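Local coordinates for protein nucleoside-diphosphate sugar epimerase (SulA family) (Corynebacterium glutamicum, PDB 3OH8) that probably binds a dinucleotide cofactor through a Rossmann-like fold and may act as a nucleoside-diphosphate sugar epimerase, its substrate not being established, at residues F337-R351 / H425-E439. Residues are numbered along the deposited sequence; the frame is centred on the assembly and turned at random.
Sequences FSWIAIDDLTDIYYR and HTFRYTDIGAAIAHE
Asp344, in the first turn of helix 342-351, offers one carboxylate oxygen to each of two successive backbone amides: Arg428 N reaches OD1 at 2.7 Å and Tyr429 N reaches OD2 at 2.9 Å, both on syn lone pairs. A short, forked acid suits this place, because it grips the incoming loop through its main chain. Water 1 strengthens the grip by bridging Asp344 OD2, Ala341 N and Tyr429 O.

One turn on, Asp347 takes the extended Arg428 chain in a salt bridge. NE meets OD2 at 2.8 Å from the syn side, 24° out of the carboxylate plane, while the bond from NH2 to OD1 is weak. Asp132 binds the guanidinium at NH1, and Asp343 CB lies over its face.

Farther along, Arg351 NH1 donates a hydrogen bond to His425 ND1 (3.3 Å), almost in the imidazole plane, so ND1 serves as acceptor; Arg351 NE is salt-bridged to Asp355.

Toward helix 432-439, His438 NE2 gives Asp343 OD2 a weak bond (3.2 Å), its ND1 being hydrogen-bonded to Glu443; Gln128 binds Asp343 OD1. Waters 2 and 3 each donate to Asp343 OD2 and Glu439 OE2, bridging two like-charged oxygens only 3.7 Å apart, while Glu439 OE1 accepts from Gly310 N.

Beyond this network, Trp339 lies against the start of helix 432-439. Its NE1 is hydrogen-bonded to Asn368 O, and Ile432 CB sits over the six-membered ring in a CH-pi contact, 3.8 Å from the centroid, while Ala435 CB touches CZ3. The small Ala341 lets Tyr429 CD2 and Ala435 CB come close to its methyl group.

Acids on the helix thus hold the DUF1731 segment to the epimerase-family Rossmann-like region; Arg428 probably favours charged Asp347, and the water donors probably ease repulsion between Asp343 and Glu439.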
# COMPACT_ATOMS: atom_id res chain seq x y z
N PHE A 337 -2.97 17.88 -11.59
CA PHE A 337 -2.57 17.18 -10.39
C PHE A 337 -2.19 15.75 -10.78
O PHE A 337 -3.04 14.97 -11.19
CB PHE A 337 -3.72 17.19 -9.38
CG PHE A 337 -3.40 16.55 -8.06
CD1 PHE A 337 -2.31 16.97 -7.32
CD2 PHE A 337 -4.20 15.53 -7.56
CE1 PHE A 337 -2.02 16.38 -6.10
CE2 PHE A 337 -3.91 14.93 -6.35
CZ PHE A 337 -2.82 15.35 -5.62
N SER A 338 -0.91 15.44 -10.67
CA SER A 338 -0.38 14.13 -11.05
C SER A 338 -0.33 13.22 -9.81
O SER A 338 0.53 13.38 -8.94
CB SER A 338 1.00 14.32 -11.67
OG SER A 338 1.66 13.08 -11.89
N TRP A 339 -1.28 12.28 -9.74
CA TRP A 339 -1.54 11.52 -8.51
C TRP A 339 -1.46 10.03 -8.78
O TRP A 339 -1.61 9.59 -9.91
CB TRP A 339 -2.94 11.84 -7.99
CG TRP A 339 -4.00 11.36 -8.93
CD1 TRP A 339 -4.50 12.03 -10.01
CD2 TRP A 339 -4.69 10.10 -8.90
NE1 TRP A 339 -5.44 11.26 -10.66
CE2 TRP A 339 -5.59 10.07 -9.99
CE3 TRP A 339 -4.63 8.98 -8.06
CZ2 TRP A 339 -6.42 8.98 -10.26
CZ3 TRP A 339 -5.46 7.89 -8.32
CH2 TRP A 339 -6.34 7.90 -9.41
N ILE A 340 -1.25 9.26 -7.72
CA ILE A 340 -1.38 7.80 -7.81
C ILE A 340 -1.86 7.25 -6.45
O ILE A 340 -1.46 7.75 -5.40
CB ILE A 340 -0.04 7.14 -8.23
CG1 ILE A 340 -0.24 5.63 -8.43
CG2 ILE A 340 1.07 7.47 -7.22
CD1 ILE A 340 0.93 4.92 -9.11
N ALA A 341 -2.74 6.26 -6.48
CA ALA A 341 -3.20 5.63 -5.24
C ALA A 341 -2.02 4.90 -4.65
O ALA A 341 -1.20 4.34 -5.39
CB ALA A 341 -4.35 4.67 -5.53
N ILE A 342 -1.88 4.94 -3.33
CA ILE A 342 -0.69 4.34 -2.74
C ILE A 342 -0.54 2.85 -3.14
O ILE A 342 0.57 2.38 -3.38
CB ILE A 342 -0.61 4.52 -1.22
CG1 ILE A 342 0.71 3.94 -0.71
CG2 ILE A 342 -1.82 3.90 -0.50
CD1 ILE A 342 1.06 4.34 0.71
N ASP A 343 -1.66 2.14 -3.23
CA ASP A 343 -1.57 0.72 -3.58
C ASP A 343 -1.02 0.54 -4.99
O ASP A 343 -0.25 -0.39 -5.25
CB ASP A 343 -2.92 0.03 -3.43
CG ASP A 343 -3.36 -0.09 -1.99
OD1 ASP A 343 -2.52 -0.43 -1.13
OD2 ASP A 343 -4.56 0.17 -1.72
N ASP A 344 -1.41 1.41 -5.91
CA ASP A 344 -0.87 1.33 -7.26
C ASP A 344 0.63 1.62 -7.29
O ASP A 344 1.35 1.03 -8.10
CB ASP A 344 -1.62 2.22 -8.23
CG ASP A 344 -2.92 1.57 -8.70
OD1 ASP A 344 -2.85 0.40 -9.14
OD2 ASP A 344 -3.99 2.21 -8.61
N LEU A 345 1.09 2.50 -6.41
CA LEU A 345 2.51 2.83 -6.35
C LEU A 345 3.33 1.64 -5.86
O LEU A 345 4.32 1.26 -6.50
CB LEU A 345 2.76 4.07 -5.48
CG LEU A 345 4.22 4.49 -5.29
CD1 LEU A 345 4.89 4.75 -6.63
CD2 LEU A 345 4.32 5.74 -4.40
N THR A 346 2.91 1.02 -4.75
CA THR A 346 3.61 -0.18 -4.30
C THR A 346 3.52 -1.32 -5.33
O THR A 346 4.51 -2.02 -5.55
CB THR A 346 3.20 -0.65 -2.87
OG1 THR A 346 1.82 -1.03 -2.85
CG2 THR A 346 3.43 0.47 -1.85
N ASP A 347 2.36 -1.49 -5.97
CA ASP A 347 2.25 -2.47 -7.06
C ASP A 347 3.35 -2.26 -8.09
O ASP A 347 3.97 -3.21 -8.58
CB ASP A 347 0.89 -2.39 -7.76
CG ASP A 347 -0.22 -3.11 -7.00
OD1 ASP A 347 0.04 -3.65 -5.89
OD2 ASP A 347 -1.35 -3.13 -7.51
N ILE A 348 3.60 -0.99 -8.43
CA ILE A 348 4.59 -0.66 -9.45
C ILE A 348 6.00 -1.00 -8.95
O ILE A 348 6.80 -1.57 -9.69
CB ILE A 348 4.46 0.81 -9.90
CG1 ILE A 348 3.17 0.95 -10.73
CG2 ILE A 348 5.65 1.23 -10.73
CD1 ILE A 348 2.68 2.39 -10.90
N TYR A 349 6.29 -0.67 -7.70
CA TYR A 349 7.59 -1.07 -7.14
C TYR A 349 7.75 -2.58 -7.15
O TYR A 349 8.78 -3.12 -7.56
CB TYR A 349 7.74 -0.54 -5.71
CG TYR A 349 8.35 0.86 -5.67
CD1 TYR A 349 9.71 1.05 -5.83
CD2 TYR A 349 7.55 1.99 -5.45
CE1 TYR A 349 10.28 2.34 -5.79
CE2 TYR A 349 8.09 3.26 -5.42
CZ TYR A 349 9.46 3.43 -5.59
OH TYR A 349 10.00 4.71 -5.55
N TYR A 350 6.71 -3.26 -6.67
CA TYR A 350 6.72 -4.71 -6.55
C TYR A 350 6.94 -5.32 -7.93
O TYR A 350 7.84 -6.15 -8.11
CB TYR A 350 5.39 -5.16 -5.93
CG TYR A 350 5.31 -6.58 -5.44
CD1 TYR A 350 5.66 -7.64 -6.26
CD2 TYR A 350 4.82 -6.87 -4.16
CE1 TYR A 350 5.55 -8.97 -5.80
CE2 TYR A 350 4.71 -8.17 -3.70
CZ TYR A 350 5.08 -9.22 -4.53
OH TYR A 350 4.97 -10.52 -4.07
N ARG A 351 6.16 -4.87 -8.91
CA ARG A 351 6.37 -5.32 -10.28
C ARG A 351 7.80 -5.06 -10.76
O ARG A 351 8.42 -5.93 -11.38
CB ARG A 351 5.37 -4.67 -11.24
CG ARG A 351 5.52 -5.21 -12.65
CD ARG A 351 4.55 -4.62 -13.67
NE ARG A 351 4.83 -5.24 -14.96
CZ ARG A 351 3.96 -5.39 -15.94
NH1 ARG A 351 2.71 -4.94 -15.82
NH2 ARG A 351 4.34 -6.01 -17.06
N HIS A 425 -0.15 -2.91 -18.05
CA HIS A 425 -0.27 -2.89 -16.60
C HIS A 425 -1.71 -2.65 -16.19
O HIS A 425 -2.39 -1.79 -16.75
CB HIS A 425 0.65 -1.81 -16.01
CG HIS A 425 0.70 -1.80 -14.52
ND1 HIS A 425 1.41 -2.73 -13.79
CD2 HIS A 425 0.14 -0.97 -13.61
CE1 HIS A 425 1.29 -2.48 -12.50
NE2 HIS A 425 0.51 -1.42 -12.36
N THR A 426 -2.18 -3.39 -15.19
CA THR A 426 -3.50 -3.17 -14.62
C THR A 426 -3.35 -2.27 -13.40
O THR A 426 -2.51 -2.52 -12.53
CB THR A 426 -4.14 -4.52 -14.20
OG1 THR A 426 -4.39 -5.32 -15.37
CG2 THR A 426 -5.45 -4.31 -13.43
N PHE A 427 -4.15 -1.20 -13.35
CA PHE A 427 -4.16 -0.33 -12.18
C PHE A 427 -5.34 -0.68 -11.31
O PHE A 427 -6.42 -0.98 -11.81
CB PHE A 427 -4.28 1.14 -12.60
CG PHE A 427 -3.04 1.69 -13.23
CD1 PHE A 427 -2.83 1.56 -14.59
CD2 PHE A 427 -2.10 2.35 -12.46
CE1 PHE A 427 -1.69 2.08 -15.18
CE2 PHE A 427 -0.95 2.87 -13.05
CZ PHE A 427 -0.74 2.73 -14.41
N ARG A 428 -5.14 -0.63 -10.00
CA ARG A 428 -6.22 -0.84 -9.05
C ARG A 428 -7.21 0.32 -9.10
O ARG A 428 -8.42 0.11 -9.03
CB ARG A 428 -5.66 -0.95 -7.64
CG ARG A 428 -4.78 -2.17 -7.42
CD ARG A 428 -4.51 -2.39 -5.94
NE ARG A 428 -3.42 -3.34 -5.71
CZ ARG A 428 -3.22 -3.98 -4.56
NH1 ARG A 428 -4.05 -3.76 -3.55
NH2 ARG A 428 -2.21 -4.83 -4.43
N TYR A 429 -6.70 1.54 -9.20
CA TYR A 429 -7.55 2.72 -9.22
C TYR A 429 -7.17 3.66 -10.36
O TYR A 429 -6.16 4.35 -10.31
CB TYR A 429 -7.49 3.44 -7.88
CG TYR A 429 -7.76 2.49 -6.74
CD1 TYR A 429 -9.06 2.08 -6.46
CD2 TYR A 429 -6.72 1.96 -5.99
CE1 TYR A 429 -9.32 1.18 -5.43
CE2 TYR A 429 -6.97 1.07 -4.95
CZ TYR A 429 -8.27 0.68 -4.69
OH TYR A 429 -8.54 -0.21 -3.69
N THR A 430 -7.98 3.66 -11.41
CA THR A 430 -7.74 4.54 -12.54
C THR A 430 -8.36 5.92 -12.29
O THR A 430 -7.93 6.92 -12.87
CB THR A 430 -8.29 3.94 -13.85
OG1 THR A 430 -9.67 3.61 -13.67
CG2 THR A 430 -7.55 2.66 -14.22
N ASP A 431 -9.36 5.98 -11.42
CA ASP A 431 -10.08 7.22 -11.16
C ASP A 431 -9.87 7.70 -9.73
O ASP A 431 -10.01 6.93 -8.78
CB ASP A 431 -11.57 7.05 -11.42
CG ASP A 431 -11.85 6.35 -12.73
OD1 ASP A 431 -11.25 6.75 -13.76
OD2 ASP A 431 -12.66 5.39 -12.73
N ILE A 432 -9.56 8.98 -9.58
CA ILE A 432 -9.18 9.51 -8.27
C ILE A 432 -10.30 9.40 -7.22
O ILE A 432 -10.02 9.18 -6.04
CB ILE A 432 -8.69 10.96 -8.38
CG1 ILE A 432 -7.98 11.37 -7.09
CG2 ILE A 432 -9.85 11.90 -8.72
CD1 ILE A 432 -7.20 12.66 -7.21
N GLY A 433 -11.55 9.56 -7.66
CA GLY A 433 -12.69 9.34 -6.79
C GLY A 433 -12.68 7.95 -6.18
O GLY A 433 -12.92 7.78 -4.99
N ALA A 434 -12.39 6.94 -7.00
CA ALA A 434 -12.32 5.57 -6.49
C ALA A 434 -11.12 5.35 -5.57
O ALA A 434 -11.22 4.59 -4.61
CB ALA A 434 -12.30 4.58 -7.64
N ALA A 435 -9.99 5.98 -5.86
CA ALA A 435 -8.81 5.87 -5.00
C ALA A 435 -9.09 6.49 -3.63
O ALA A 435 -8.74 5.93 -2.59
CB ALA A 435 -7.60 6.55 -5.65
N ILE A 436 -9.73 7.65 -3.65
CA ILE A 436 -10.02 8.38 -2.41
C ILE A 436 -11.05 7.64 -1.55
O ILE A 436 -10.94 7.60 -0.32
CB ILE A 436 -10.51 9.81 -2.74
CG1 ILE A 436 -9.36 10.66 -3.29
CG2 ILE A 436 -11.11 10.49 -1.52
CD1 ILE A 436 -9.83 11.89 -4.04
N ALA A 437 -12.06 7.05 -2.20
CA ALA A 437 -13.06 6.27 -1.48
C ALA A 437 -12.40 5.11 -0.72
O ALA A 437 -12.75 4.80 0.44
CB ALA A 437 -14.12 5.75 -2.44
N HIS A 438 -11.43 4.48 -1.37
CA HIS A 438 -10.69 3.37 -0.77
C HIS A 438 -9.87 3.86 0.41
O HIS A 438 -9.90 3.28 1.50
CB HIS A 438 -9.80 2.71 -1.83
CG HIS A 438 -9.05 1.50 -1.33
ND1 HIS A 438 -9.69 0.35 -0.93
CD2 HIS A 438 -7.72 1.26 -1.20
CE1 HIS A 438 -8.78 -0.55 -0.55
NE2 HIS A 438 -7.58 -0.01 -0.71
N GLU A 439 -9.13 4.95 0.21
CA GLU A 439 -8.20 5.42 1.23
C GLU A 439 -8.83 6.13 2.44
O GLU A 439 -8.30 6.06 3.55
CB GLU A 439 -7.13 6.31 0.58
CG GLU A 439 -6.19 5.51 -0.29
CD GLU A 439 -5.43 4.47 0.52
OE1 GLU A 439 -5.08 4.75 1.69
OE2 GLU A 439 -5.18 3.38 -0.03
O HOH W 1 -3.77 4.88 -8.91
O HOH W 2 -4.52 2.83 -2.66
O HOH W 3 -4.31 1.06 1.01
O HOH W 4 -6.27 -1.95 -3.10
O HOH W 5 -0.23 -0.16 -10.19
O HOH W 6 -1.36 -3.52 -10.16